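Local coordinates for protein dihydrodipicolinate synthase (Agrobacterium tumefaciens, PDB 3B4U) that probably catalyses the condensation of pyruvate with aspartate semialdehyde, a committed step of bacterial lysine biosynthesis, at residues A9-P14 with I27-R32; V41-T46 with S63-A68; T20-A25 with E260-D265. All blocks are in the same frame, centred on the assembly; numbering follows the deposited sequence.

How the contacts relate
The first two beta-alpha units of a TIM barrel illustrate how strands, helices and distant loops are tied together. From the N terminus, contact 1 closes a short loop by bringing helix 23-35 back over the segment that continues strand 6-10. Contact 2 follows in series and closes a loop of its own, laying helix 57-67 against the neighbouring strand 40-43; L11 and L43 touch between them, as do A30 and F65. Contact 3 spans most of the chain. It encloses contact 2 and crosses contact 1, to which the salt bridge of R32 with E260 binds it. Contacts 1 and 2 bind the first two strands to their helices, and contact 3 brings in the late loop after helix 246-258.

Contact 1 (A9-P14 with I27-R32); sequences AALTTP and IAHARR
A chi1 of -158° swings the L11 side chain away from its own N and extends both methyls toward helix 23-35, and H29, whose CG lies trans to its own N (chi1 179°), sends its imidazole the other way, so that the two side chains slide past each other. The pair is a worked example of how a beta-alpha unit of a TIM barrel is sealed: the helix lies back over the chain that leaves its preceding strand. The nearest apolar touch is made by one methyl, L11 CD1, which stands obliquely to the imidazole 3.4 Å from H29 CD2. The other branch turns to the helix surface, with L11 CD2 3.9 Å from A30 CB; V41 of the neighbouring strand 40-43 packs against both L11 and A30. T12 crosses H29 at about a right angle, and its hydroxyl OG1 approaches H29 NE2 to 3.2 Å. The clear partner of that nitrogen, however, is the side-chain oxygen of N215, which also receives the backbone N-H of T12. At the other ring nitrogen R32 NH2 donates to H29 ND1 over 2.9 Å at 166°, ND1 lying close to the guanidinium plane but the donor somewhat out of the imidazole plane. R32 in turn forms a salt bridge with E260, and the ring of W263 meets the imidazole obliquely. Both ring nitrogens of a buried histidine are thus engaged, ND1 as acceptor and NE2 toward a side-chain oxygen. This pattern fixes the rotation of the ring and is consistent with a neutral imidazole carrying its proton on NE2.

Contact 2 (V41-T46 with S63-A68); sequences VTLFGT and SSFIAA
F65 of helix 57-67 reaches L43 and V41 of strand 40-43 in a classic beta/alpha-barrel arrangement, an outer helix packed on the inner parallel sheet, here through apolar side chains, with no hydrogen bond between the two segments. Along the helix, S64 comes first: its hydroxyl bonds back to A60 O, and the residue rests against I23 of the adjacent helix 23-35. F65 then turns inward and delivers the whole contact. Its ring presents a face to L43, where CD1 sits 3.9 Å from the ring centroid and only 2° off the normal, a well-centred CH-pi contact. A chi1 of -52° sets L43 CG anti to the carbonyl carbon and carries both methyls to that ring, L43 CD2 lying 3.8 Å from F65 CZ. V41 adds a looser, oblique touch, its CG2 4.3 Å from F65 CE2. L43 is backed by its neighbour in sequence, F44, whose ring plane lies 3.6 Å below L43 CB. I27, A30 and I75 also pack on F65, placing it where two helices and the sheet converge. At A68 the helix is over: A68 N donates to S64 O at 2.9 Å and, weakly, to F65 O at 3.3 Å.

Contact 3 (T20-A25 with E260-D265); sequences TVDIDA and ETIWSD
The N-cap of helix 23-35, formed by D22, meets I262 in the loop that follows helix 246-258, so that the first helix of the TIM barrel is joined to a late part of the chain. For D22, chi1 -169° turns the carboxylate away from the backbone N. D22 OD1 caps the helix by taking the N-H of A25 at 3.1 Å, approached from above the carboxylate plane, whereas D22 OD2 merely touches I262 CD1 at 3.6 Å as the two side chains cross at a slant, and has K16 as a long, weak ionic partner. A25 and I262 both direct CB into the interface. On its other branch I262 places CG2 3.5 Å above the W263 indole, toward the rim, while the six-membered ring of that indole brings CZ2 to 4.1 Å from A25 O, obliquely. The rotation of the indole is held by E260: W263 NE1 donates in the ring plane to the anti lone pair of OE1, almost straight at 170°. P14 and T12 also pack on W263. A water supplies the polar link across the interface, donating to A25 O at 2.8 Å and to E260 OE1 at 3.0 Å.

Contact 1 (A9-P14 with I27-R32)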
ATOM      1  N   ALA B   9     -20.727   3.186 -10.302  1.00  6.11           N
ATOM      2  CA  ALA B   9     -20.029   1.953 -10.639  1.00  6.51           C
ATOM      3  C   ALA B   9     -18.639   1.997 -10.069  1.00  6.52           C
ATOM      4  O   ALA B   9     -17.926   2.994 -10.247  1.00  6.95           O
ATOM      5  CB  ALA B   9     -19.958   1.771 -12.135  1.00  8.29           C
ATOM      6  N   ALA B  10     -18.211   0.923  -9.412  1.00  6.11           N
ATOM      7  CA  ALA B  10     -16.812   0.757  -9.016  1.00  6.68           C
ATOM      8  C   ALA B  10     -16.144   0.250 -10.292  1.00  5.81           C
ATOM      9  O   ALA B  10     -15.988  -0.946 -10.517  1.00  5.69           O
ATOM     10  CB  ALA B  10     -16.690  -0.262  -7.856  1.00  7.96           C
ATOM     11  N   LEU B  11     -15.787   1.172 -11.187  1.00  5.26           N
ATOM     12  CA  LEU B  11     -15.591   0.829 -12.588  1.00  5.70           C
ATOM     13  C   LEU B  11     -14.390  -0.093 -12.758  1.00  5.42           C
ATOM     14  O   LEU B  11     -13.300   0.185 -12.276  1.00  5.69           O
ATOM     15  CB  LEU B  11     -15.377   2.102 -13.419  1.00  5.78           C
ATOM     16  CG  LEU B  11     -15.682   1.943 -14.890  1.00  6.23           C
ATOM     17  CD1 LEU B  11     -17.184   1.917 -15.144  1.00  8.28           C
ATOM     18  CD2 LEU B  11     -14.985   3.038 -15.704  1.00  8.43           C
ATOM     19  N   THR B  12     -14.570  -1.149 -13.531  1.00  5.30           N
ATOM     20  CA  THR B  12     -13.470  -2.015 -13.927  1.00  5.68           C
ATOM     21  C   THR B  12     -12.576  -1.302 -14.950  1.00  6.11           C
ATOM     22  O   THR B  12     -13.034  -0.485 -15.751  1.00  6.89           O
ATOM     23  CB  THR B  12     -14.045  -3.328 -14.491  1.00  6.40           C
ATOM     24  OG1 THR B  12     -15.123  -3.051 -15.400  1.00  6.68           O
ATOM     25  CG2 THR B  12     -14.583  -4.212 -13.374  1.00  6.87           C
ATOM     26  N   THR B  13     -11.301  -1.680 -14.918  1.00  5.86           N
ATOM     27  CA  THR B  13     -10.281  -1.098 -15.780  1.00  6.01           C
ATOM     28  C   THR B  13      -9.875  -2.160 -16.785  1.00  6.38           C
ATOM     29  O   THR B  13      -9.361  -3.203 -16.378  1.00  6.77           O
ATOM     30  CB  THR B  13      -9.062  -0.653 -14.974  1.00  6.13           C
ATOM     31  OG1 THR B  13      -9.459   0.308 -13.981  1.00  6.60           O
ATOM     32  CG2 THR B  13      -8.005  -0.021 -15.873  1.00  7.23           C
ATOM     33  N   PRO B  14     -10.079  -1.925 -18.097  1.00  6.99           N
ATOM     34  CA  PRO B  14      -9.719  -2.909 -19.104  1.00  7.31           C
ATOM     35  C   PRO B  14      -8.278  -2.749 -19.543  1.00  7.41           C
ATOM     36  O   PRO B  14      -7.824  -1.635 -19.765  1.00  7.74           O
ATOM     37  CB  PRO B  14     -10.685  -2.604 -20.256  1.00  7.30           C
ATOM     38  CG  PRO B  14     -10.901  -1.110 -20.174  1.00  6.99           C
ATOM     39  CD  PRO B  14     -10.735  -0.753 -18.691  1.00  7.42           C
ATOM     40  N   ILE B  27     -13.788   4.063 -21.363  1.00  7.17           N
ATOM     41  CA  ILE B  27     -14.735   5.155 -21.486  1.00  7.62           C
ATOM     42  C   ILE B  27     -16.089   4.638 -21.971  1.00  7.65           C
ATOM     43  O   ILE B  27     -17.126   5.048 -21.492  1.00  7.65           O
ATOM     44  CB  ILE B  27     -14.168   6.259 -22.402  1.00  7.89           C
ATOM     45  CG1 ILE B  27     -13.025   6.954 -21.664  1.00  8.72           C
ATOM     46  CG2 ILE B  27     -15.222   7.234 -22.822  1.00  9.34           C
ATOM     47  CD1 ILE B  27     -12.130   7.841 -22.510  1.00 10.32           C
ATOM     48  N   ALA B  28     -16.080   3.737 -22.943  1.00  7.56           N
ATOM     49  CA  ALA B  28     -17.338   3.163 -23.447  1.00  8.49           C
ATOM     50  C   ALA B  28     -18.091   2.388 -22.347  1.00  7.78           C
ATOM     51  O   ALA B  28     -19.315   2.473 -22.243  1.00  7.85           O
ATOM     52  CB  ALA B  28     -17.060   2.269 -24.677  1.00  9.18           C
ATOM     53  N   HIS B  29     -17.338   1.686 -21.520  1.00  7.16           N
ATOM     54  CA  HIS B  29     -17.924   0.981 -20.390  1.00  7.26           C
ATOM     55  C   HIS B  29     -18.513   1.962 -19.383  1.00  6.91           C
ATOM     56  O   HIS B  29     -19.630   1.764 -18.905  1.00  7.40           O
ATOM     57  CB  HIS B  29     -16.887   0.042 -19.774  1.00  7.30           C
ATOM     58  CG  HIS B  29     -17.387  -0.700 -18.598  1.00  6.92           C
ATOM     59  ND1 HIS B  29     -18.466  -1.548 -18.661  1.00  7.19           N
ATOM     60  CD2 HIS B  29     -16.929  -0.713 -17.327  1.00  6.77           C
ATOM     61  CE1 HIS B  29     -18.651  -2.050 -17.448  1.00  6.42           C
ATOM     62  NE2 HIS B  29     -17.739  -1.564 -16.613  1.00  7.10           N
ATOM     63  N   ALA B  30     -17.805   3.039 -19.095  1.00  6.92           N
ATOM     64  CA  ALA B  30     -18.348   4.073 -18.219  1.00  7.11           C
ATOM     65  C   ALA B  30     -19.655   4.626 -18.783  1.00  7.53           C
ATOM     66  O   ALA B  30     -20.636   4.791 -18.064  1.00  7.42           O
ATOM     67  CB  ALA B  30     -17.338   5.189 -18.030  1.00  7.21           C
ATOM     68  N   ARG B  31     -19.683   4.938 -20.077  1.00  7.71           N
ATOM     69  CA  ARG B  31     -20.890   5.476 -20.690  1.00  8.06           C
ATOM     70  C   ARG B  31     -22.042   4.489 -20.583  1.00  8.32           C
ATOM     71  O   ARG B  31     -23.184   4.885 -20.344  1.00  8.82           O
ATOM     72  CB  ARG B  31     -20.653   5.791 -22.157  1.00  9.58           C
ATOM     73  CG  ARG B  31     -19.769   6.999 -22.375  1.00 12.08           C
ATOM     74  CD  ARG B  31     -20.482   8.305 -22.108  1.00 18.64           C
ATOM     75  NE  ARG B  31     -19.707   9.468 -22.575  1.00 19.08           N
ATOM     76  CZ  ARG B  31     -19.983  10.737 -22.265  1.00 20.30           C
ATOM     77  NH1 ARG B  31     -19.203  11.684 -22.739  1.00 21.79           N
ATOM     78  NH2 ARG B  31     -21.004  11.078 -21.498  1.00 19.77           N
ATOM     79  N   ARG B  32     -21.762   3.209 -20.766  1.00  8.13           N
ATOM     80  CA  ARG B  32     -22.789   2.162 -20.634  1.00  8.63           C
ATOM     81  C   ARG B  32     -23.330   2.132 -19.210  1.00  8.73           C
ATOM     82  O   ARG B  32     -24.546   2.089 -18.990  1.00  8.74           O
ATOM     83  CB  ARG B  32     -22.200   0.814 -21.052  1.00  9.07           C
ATOM     84  CG  ARG B  32     -23.114  -0.364 -20.726  1.00  9.03           C
ATOM     85  CD  ARG B  32     -22.650  -1.670 -21.378  1.00  9.60           C
ATOM     86  NE  ARG B  32     -21.272  -1.971 -20.996  1.00  9.55           N
ATOM     87  CZ  ARG B  32     -20.307  -2.361 -21.809  1.00  9.25           C
ATOM     88  NH1 ARG B  32     -20.559  -2.600 -23.080  1.00 11.28           N
ATOM     89  NH2 ARG B  32     -19.085  -2.511 -21.351  1.00 10.07           N
TER

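Contact 2 (V41-T46 with S63-A68)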
ATOM      1  N   VAL B  41     -19.410   7.330 -12.035  1.00  5.95           N
ATOM      2  CA  VAL B  41     -18.478   6.226 -12.060  1.00  5.75           C
ATOM      3  C   VAL B  41     -17.299   6.551 -11.182  1.00  5.61           C
ATOM      4  O   VAL B  41     -16.794   7.675 -11.176  1.00  6.34           O
ATOM      5  CB  VAL B  41     -18.044   5.893 -13.531  1.00  6.29           C
ATOM      6  CG1 VAL B  41     -19.222   5.379 -14.365  1.00  7.83           C
ATOM      7  CG2 VAL B  41     -17.361   7.085 -14.245  1.00  8.05           C
ATOM      8  N   THR B  42     -16.845   5.540 -10.461  1.00  5.38           N
ATOM      9  CA  THR B  42     -15.677   5.657  -9.584  1.00  5.65           C
ATOM     10  C   THR B  42     -14.522   4.968 -10.300  1.00  5.29           C
ATOM     11  O   THR B  42     -14.572   3.776 -10.594  1.00  6.07           O
ATOM     12  CB  THR B  42     -15.915   5.018  -8.223  1.00  5.49           C
ATOM     13  OG1 THR B  42     -16.940   5.740  -7.556  1.00  6.00           O
ATOM     14  CG2 THR B  42     -14.678   5.054  -7.375  1.00  6.67           C
ATOM     15  N   LEU B  43     -13.501   5.754 -10.617  1.00  5.12           N
ATOM     16  CA  LEU B  43     -12.295   5.255 -11.263  1.00  5.27           C
ATOM     17  C   LEU B  43     -11.231   4.953 -10.244  1.00  4.95           C
ATOM     18  O   LEU B  43     -11.104   5.674  -9.257  1.00  5.72           O
ATOM     19  CB  LEU B  43     -11.747   6.332 -12.219  1.00  5.62           C
ATOM     20  CG  LEU B  43     -12.740   6.897 -13.220  1.00  6.76           C
ATOM     21  CD1 LEU B  43     -12.006   7.841 -14.170  1.00  8.64           C
ATOM     22  CD2 LEU B  43     -13.549   5.822 -13.950  1.00  8.11           C
ATOM     23  N   PHE B  44     -10.450   3.902 -10.463  1.00  5.24           N
ATOM     24  CA  PHE B  44      -9.274   3.635  -9.649  1.00  5.93           C
ATOM     25  C   PHE B  44      -9.656   3.215  -8.238  1.00  6.04           C
ATOM     26  O   PHE B  44      -8.874   3.426  -7.305  1.00  6.36           O
ATOM     27  CB  PHE B  44      -8.252   4.819  -9.611  1.00  6.15           C
ATOM     28  CG  PHE B  44      -8.173   5.626 -10.881  1.00  6.38           C
ATOM     29  CD1 PHE B  44      -7.864   5.054 -12.091  1.00  7.47           C
ATOM     30  CD2 PHE B  44      -8.352   7.006 -10.822  1.00  7.13           C
ATOM     31  CE1 PHE B  44      -7.798   5.824 -13.222  1.00  7.96           C
ATOM     32  CE2 PHE B  44      -8.251   7.768 -11.995  1.00  7.24           C
ATOM     33  CZ  PHE B  44      -7.986   7.166 -13.159  1.00  8.01           C
ATOM     34  N   GLY B  45     -10.826   2.604  -8.048  1.00  5.59           N
ATOM     35  CA  GLY B  45     -11.132   1.970  -6.770  1.00  6.54           C
ATOM     36  C   GLY B  45     -10.597   0.552  -6.746  1.00  6.13           C
ATOM     37  O   GLY B  45      -9.869   0.120  -7.640  1.00  6.41           O
ATOM     38  N   THR B  46     -11.014  -0.210  -5.746  1.00  6.44           N
ATOM     39  CA  THR B  46     -10.561  -1.578  -5.592  1.00  6.62           C
ATOM     40  C   THR B  46     -10.925  -2.421  -6.822  1.00  6.64           C
ATOM     41  O   THR B  46     -10.084  -3.132  -7.371  1.00  6.86           O
ATOM     42  CB  THR B  46     -11.146  -2.163  -4.313  1.00  7.04           C
ATOM     43  OG1 THR B  46     -10.737  -1.365  -3.188  1.00  7.09           O
ATOM     44  CG2 THR B  46     -10.715  -3.604  -4.087  1.00  8.36           C
ATOM     45  N   SER B  63      -7.663  12.615 -17.702  1.00  7.21           N
ATOM     46  CA  SER B  63      -7.663  13.595 -18.775  1.00  7.80           C
ATOM     47  C   SER B  63      -8.448  13.076 -19.978  1.00  7.73           C
ATOM     48  O   SER B  63      -9.213  13.813 -20.602  1.00  7.76           O
ATOM     49  CB  SER B  63      -6.220  13.907 -19.144  1.00  8.57           C
ATOM     50  OG  SER B  63      -6.164  14.852 -20.199  1.00 10.02           O
ATOM     51  N   SER B  64      -8.250  11.818 -20.348  1.00  7.52           N
ATOM     52  CA  SER B  64      -8.975  11.239 -21.473  1.00  7.97           C
ATOM     53  C   SER B  64     -10.477  11.142 -21.220  1.00  6.93           C
ATOM     54  O   SER B  64     -11.274  11.398 -22.132  1.00  7.21           O
ATOM     55  CB  SER B  64      -8.423   9.868 -21.811  1.00  7.79           C
ATOM     56  OG  SER B  64      -7.095   9.938 -22.298  1.00  9.48           O
ATOM     57  N   PHE B  65     -10.870  10.796 -19.996  1.00  6.47           N
ATOM     58  CA  PHE B  65     -12.305  10.768 -19.668  1.00  6.75           C
ATOM     59  C   PHE B  65     -12.925  12.135 -19.873  1.00  7.01           C
ATOM     60  O   PHE B  65     -14.028  12.257 -20.442  1.00  7.94           O
ATOM     61  CB  PHE B  65     -12.504  10.361 -18.195  1.00  6.50           C
ATOM     62  CG  PHE B  65     -12.830   8.899 -17.998  1.00  6.28           C
ATOM     63  CD1 PHE B  65     -11.883   7.914 -18.221  1.00  7.07           C
ATOM     64  CD2 PHE B  65     -14.111   8.513 -17.581  1.00  6.68           C
ATOM     65  CE1 PHE B  65     -12.235   6.573 -18.060  1.00  7.20           C
ATOM     66  CE2 PHE B  65     -14.448   7.187 -17.446  1.00  6.90           C
ATOM     67  CZ  PHE B  65     -13.509   6.208 -17.685  1.00  7.10           C
ATOM     68  N   ILE B  66     -12.234  13.168 -19.401  1.00  7.17           N
ATOM     69  CA  ILE B  66     -12.760  14.528 -19.493  1.00  8.13           C
ATOM     70  C   ILE B  66     -12.785  15.002 -20.948  1.00  8.39           C
ATOM     71  O   ILE B  66     -13.773  15.595 -21.392  1.00  8.33           O
ATOM     72  CB  ILE B  66     -11.988  15.446 -18.536  1.00  8.71           C
ATOM     73  CG1 ILE B  66     -12.306  15.005 -17.100  1.00 10.60           C
ATOM     74  CG2 ILE B  66     -12.371  16.906 -18.767  1.00 10.02           C
ATOM     75  CD1 ILE B  66     -11.497  15.687 -16.003  1.00 11.63           C
ATOM     76  N   ALA B  67     -11.751  14.693 -21.720  1.00  8.14           N
ATOM     77  CA  ALA B  67     -11.744  15.056 -23.143  1.00  9.23           C
ATOM     78  C   ALA B  67     -12.837  14.333 -23.913  1.00  9.30           C
ATOM     79  O   ALA B  67     -13.382  14.884 -24.873  1.00 10.08           O
ATOM     80  CB  ALA B  67     -10.384  14.769 -23.755  1.00 10.39           C
ATOM     81  N   ALA B  68     -13.209  13.131 -23.474  1.00  8.71           N
ATOM     82  CA  ALA B  68     -14.263  12.330 -24.092  1.00  9.43           C
ATOM     83  C   ALA B  68     -15.664  12.829 -23.679  1.00  9.49           C
ATOM     84  O   ALA B  68     -16.665  12.256 -24.076  1.00 10.86           O
ATOM     85  CB  ALA B  68     -14.094  10.863 -23.745  1.00  9.78           C
TER

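Contact 3 (T20-A25 with E260-D265)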
ATOM      1  N   THR B  20      -1.266  -2.417 -21.265  1.00 12.02           N
ATOM      2  CA  THR B  20      -1.673  -1.002 -21.138  1.00 11.48           C
ATOM      3  C   THR B  20      -3.202  -0.898 -21.015  1.00  9.72           C
ATOM      4  O   THR B  20      -3.925  -1.818 -21.385  1.00 10.44           O
ATOM      5  CB  THR B  20      -1.187  -0.163 -22.310  1.00 12.37           C
ATOM      6  OG1 THR B  20      -1.782  -0.626 -23.517  1.00 14.78           O
ATOM      7  CG2 THR B  20       0.335  -0.224 -22.429  1.00 14.87           C
ATOM      8  N   VAL B  21      -3.690   0.214 -20.490  1.00  8.84           N
ATOM      9  CA  VAL B  21      -5.121   0.435 -20.341  1.00  8.12           C
ATOM     10  C   VAL B  21      -5.763   0.673 -21.694  1.00  8.60           C
ATOM     11  O   VAL B  21      -5.249   1.437 -22.497  1.00  9.07           O
ATOM     12  CB  VAL B  21      -5.370   1.588 -19.357  1.00  8.04           C
ATOM     13  CG1 VAL B  21      -6.891   1.967 -19.306  1.00  9.37           C
ATOM     14  CG2 VAL B  21      -4.863   1.217 -17.969  1.00  9.48           C
ATOM     15  N   ASP B  22      -6.873  -0.000 -21.959  1.00  8.20           N
ATOM     16  CA  ASP B  22      -7.691   0.261 -23.160  1.00  8.23           C
ATOM     17  C   ASP B  22      -8.620   1.394 -22.854  1.00  8.49           C
ATOM     18  O   ASP B  22      -9.733   1.219 -22.369  1.00  8.30           O
ATOM     19  CB  ASP B  22      -8.438  -1.001 -23.571  1.00  9.60           C
ATOM     20  CG  ASP B  22      -9.091  -0.890 -24.921  1.00 11.36           C
ATOM     21  OD1 ASP B  22      -9.457   0.216 -25.316  1.00 10.57           O
ATOM     22  OD2 ASP B  22      -9.296  -1.934 -25.577  1.00 16.51           O
ATOM     23  N   ILE B  23      -8.136   2.602 -23.089  1.00  8.30           N
ATOM     24  CA  ILE B  23      -8.864   3.773 -22.659  1.00  9.44           C
ATOM     25  C   ILE B  23     -10.206   3.924 -23.387  1.00  8.60           C
ATOM     26  O   ILE B  23     -11.212   4.285 -22.764  1.00  8.62           O
ATOM     27  CB  ILE B  23      -8.001   5.050 -22.797  1.00  9.39           C
ATOM     28  CG1 ILE B  23      -8.697   6.250 -22.172  1.00  9.99           C
ATOM     29  CG2 ILE B  23      -7.668   5.373 -24.267  1.00 13.65           C
ATOM     30  CD1 ILE B  23      -9.036   6.113 -20.722  1.00 10.75           C
ATOM     31  N   ASP B  24     -10.264   3.593 -24.674  1.00  9.95           N
ATOM     32  CA  ASP B  24     -11.542   3.698 -25.368  1.00 10.47           C
ATOM     33  C   ASP B  24     -12.557   2.725 -24.802  1.00  9.19           C
ATOM     34  O   ASP B  24     -13.720   3.107 -24.630  1.00  9.87           O
ATOM     35  CB  ASP B  24     -11.381   3.464 -26.889  1.00 13.16           C
ATOM     36  CG  ASP B  24     -10.581   4.556 -27.589  1.00 17.17           C
ATOM     37  OD1 ASP B  24     -10.370   5.644 -27.020  1.00 20.04           O
ATOM     38  OD2 ASP B  24     -10.200   4.306 -28.755  1.00 24.80           O
ATOM     39  N   ALA B  25     -12.141   1.500 -24.540  1.00  9.24           N
ATOM     40  CA  ALA B  25     -13.047   0.503 -23.951  1.00  9.09           C
ATOM     41  C   ALA B  25     -13.494   0.932 -22.561  1.00  8.51           C
ATOM     42  O   ALA B  25     -14.665   0.728 -22.183  1.00  8.38           O
ATOM     43  CB  ALA B  25     -12.377  -0.864 -23.865  1.00  9.68           C
ATOM     44  N   GLU B 260     -17.829  -8.564 -24.520  1.00 11.62           N
ATOM     45  CA  GLU B 260     -16.515  -7.948 -24.700  1.00 11.65           C
ATOM     46  C   GLU B 260     -15.456  -8.814 -24.055  1.00 11.68           C
ATOM     47  O   GLU B 260     -15.430  -8.984 -22.833  1.00 13.34           O
ATOM     48  CB  GLU B 260     -16.511  -6.526 -24.134  1.00 11.97           C
ATOM     49  CG  GLU B 260     -17.449  -5.585 -24.889  1.00 11.28           C
ATOM     50  CD  GLU B 260     -17.718  -4.276 -24.229  1.00 11.98           C
ATOM     51  OE1 GLU B 260     -17.149  -3.992 -23.164  1.00 12.78           O
ATOM     52  OE2 GLU B 260     -18.501  -3.510 -24.814  1.00 12.93           O
ATOM     53  N   THR B 261     -14.550  -9.358 -24.857  1.00 12.65           N
ATOM     54  CA  THR B 261     -13.517 -10.249 -24.361  1.00 13.39           C
ATOM     55  C   THR B 261     -12.421  -9.529 -23.567  1.00 13.19           C
ATOM     56  O   THR B 261     -11.713 -10.185 -22.811  1.00 14.85           O
ATOM     57  CB  THR B 261     -12.852 -11.033 -25.525  1.00 14.59           C
ATOM     58  OG1 THR B 261     -12.311 -10.088 -26.435  1.00 16.54           O
ATOM     59  CG2 THR B 261     -13.873 -11.905 -26.242  1.00 18.01           C
ATOM     60  N   ILE B 262     -12.279  -8.225 -23.768  1.00 12.33           N
ATOM     61  CA  ILE B 262     -11.177  -7.472 -23.149  1.00 12.96           C
ATOM     62  C   ILE B 262     -11.120  -7.640 -21.625  1.00 13.26           C
ATOM     63  O   ILE B 262     -10.043  -7.660 -21.037  1.00 15.53           O
ATOM     64  CB  ILE B 262     -11.240  -5.983 -23.556  1.00 13.87           C
ATOM     65  CG1 ILE B 262      -9.926  -5.227 -23.266  1.00 15.84           C
ATOM     66  CG2 ILE B 262     -12.411  -5.267 -22.909  1.00 14.36           C
ATOM     67  CD1 ILE B 262      -8.955  -5.328 -24.389  1.00 17.87           C
ATOM     68  N   TRP B 263     -12.262  -7.823 -20.971  1.00 11.45           N
ATOM     69  CA  TRP B 263     -12.331  -7.731 -19.517  1.00 12.26           C
ATOM     70  C   TRP B 263     -11.678  -8.876 -18.822  1.00 14.21           C
ATOM     71  O   TRP B 263     -11.382  -8.724 -17.654  1.00 14.79           O
ATOM     72  CB  TRP B 263     -13.784  -7.585 -19.068  1.00 10.96           C
ATOM     73  CG  TRP B 263     -14.386  -6.398 -19.679  1.00  9.47           C
ATOM     74  CD1 TRP B 263     -15.196  -6.373 -20.765  1.00 10.45           C
ATOM     75  CD2 TRP B 263     -14.159  -5.030 -19.302  1.00  9.14           C
ATOM     76  NE1 TRP B 263     -15.494  -5.087 -21.098  1.00  9.92           N
ATOM     77  CE2 TRP B 263     -14.865  -4.235 -20.213  1.00 10.07           C
ATOM     78  CE3 TRP B 263     -13.445  -4.399 -18.262  1.00  8.96           C
ATOM     79  CZ2 TRP B 263     -14.857  -2.846 -20.137  1.00 10.78           C
ATOM     80  CZ3 TRP B 263     -13.435  -3.026 -18.190  1.00  9.35           C
ATOM     81  CH2 TRP B 263     -14.148  -2.254 -19.106  1.00  9.69           C
ATOM     82  N   SER B 264     -11.383  -9.964 -19.557  1.00 16.24           N
ATOM     83  CA  SER B 264     -10.746 -11.161 -19.007  1.00 17.22           C
ATOM     84  C   SER B 264      -9.519 -10.763 -18.210  1.00 16.39           C
ATOM     85  O   SER B 264      -9.434 -11.059 -16.980  1.00 18.12           O
ATOM     86  CB  SER B 264     -10.475 -12.225 -20.104  1.00 18.73           C
ATOM     87  OG  SER B 264      -9.861 -11.657 -21.246  1.00 25.03           O
ATOM     88  N   ASP B 265      -8.670 -10.013 -18.900  1.00 13.23           N
ATOM     89  CA  ASP B 265      -7.334  -9.708 -18.446  1.00 12.10           C
ATOM     90  C   ASP B 265      -7.330  -8.851 -17.180  1.00  9.02           C
ATOM     91  O   ASP B 265      -8.078  -7.867 -17.058  1.00  9.31           O
ATOM     92  CB  ASP B 265      -6.524  -9.010 -19.551  1.00 13.89           C
ATOM     93  CG  ASP B 265      -6.002  -9.971 -20.611  1.00 19.19           C
ATOM     94  OD1 ASP B 265      -6.185 -11.185 -20.441  1.00 23.19           O
ATOM     95  OD2 ASP B 265      -5.446  -9.474 -21.607  1.00 22.70           O
TER
HETATM   96  O   HOH W   1     -16.207  -1.159 -23.523  1.00 16.77           O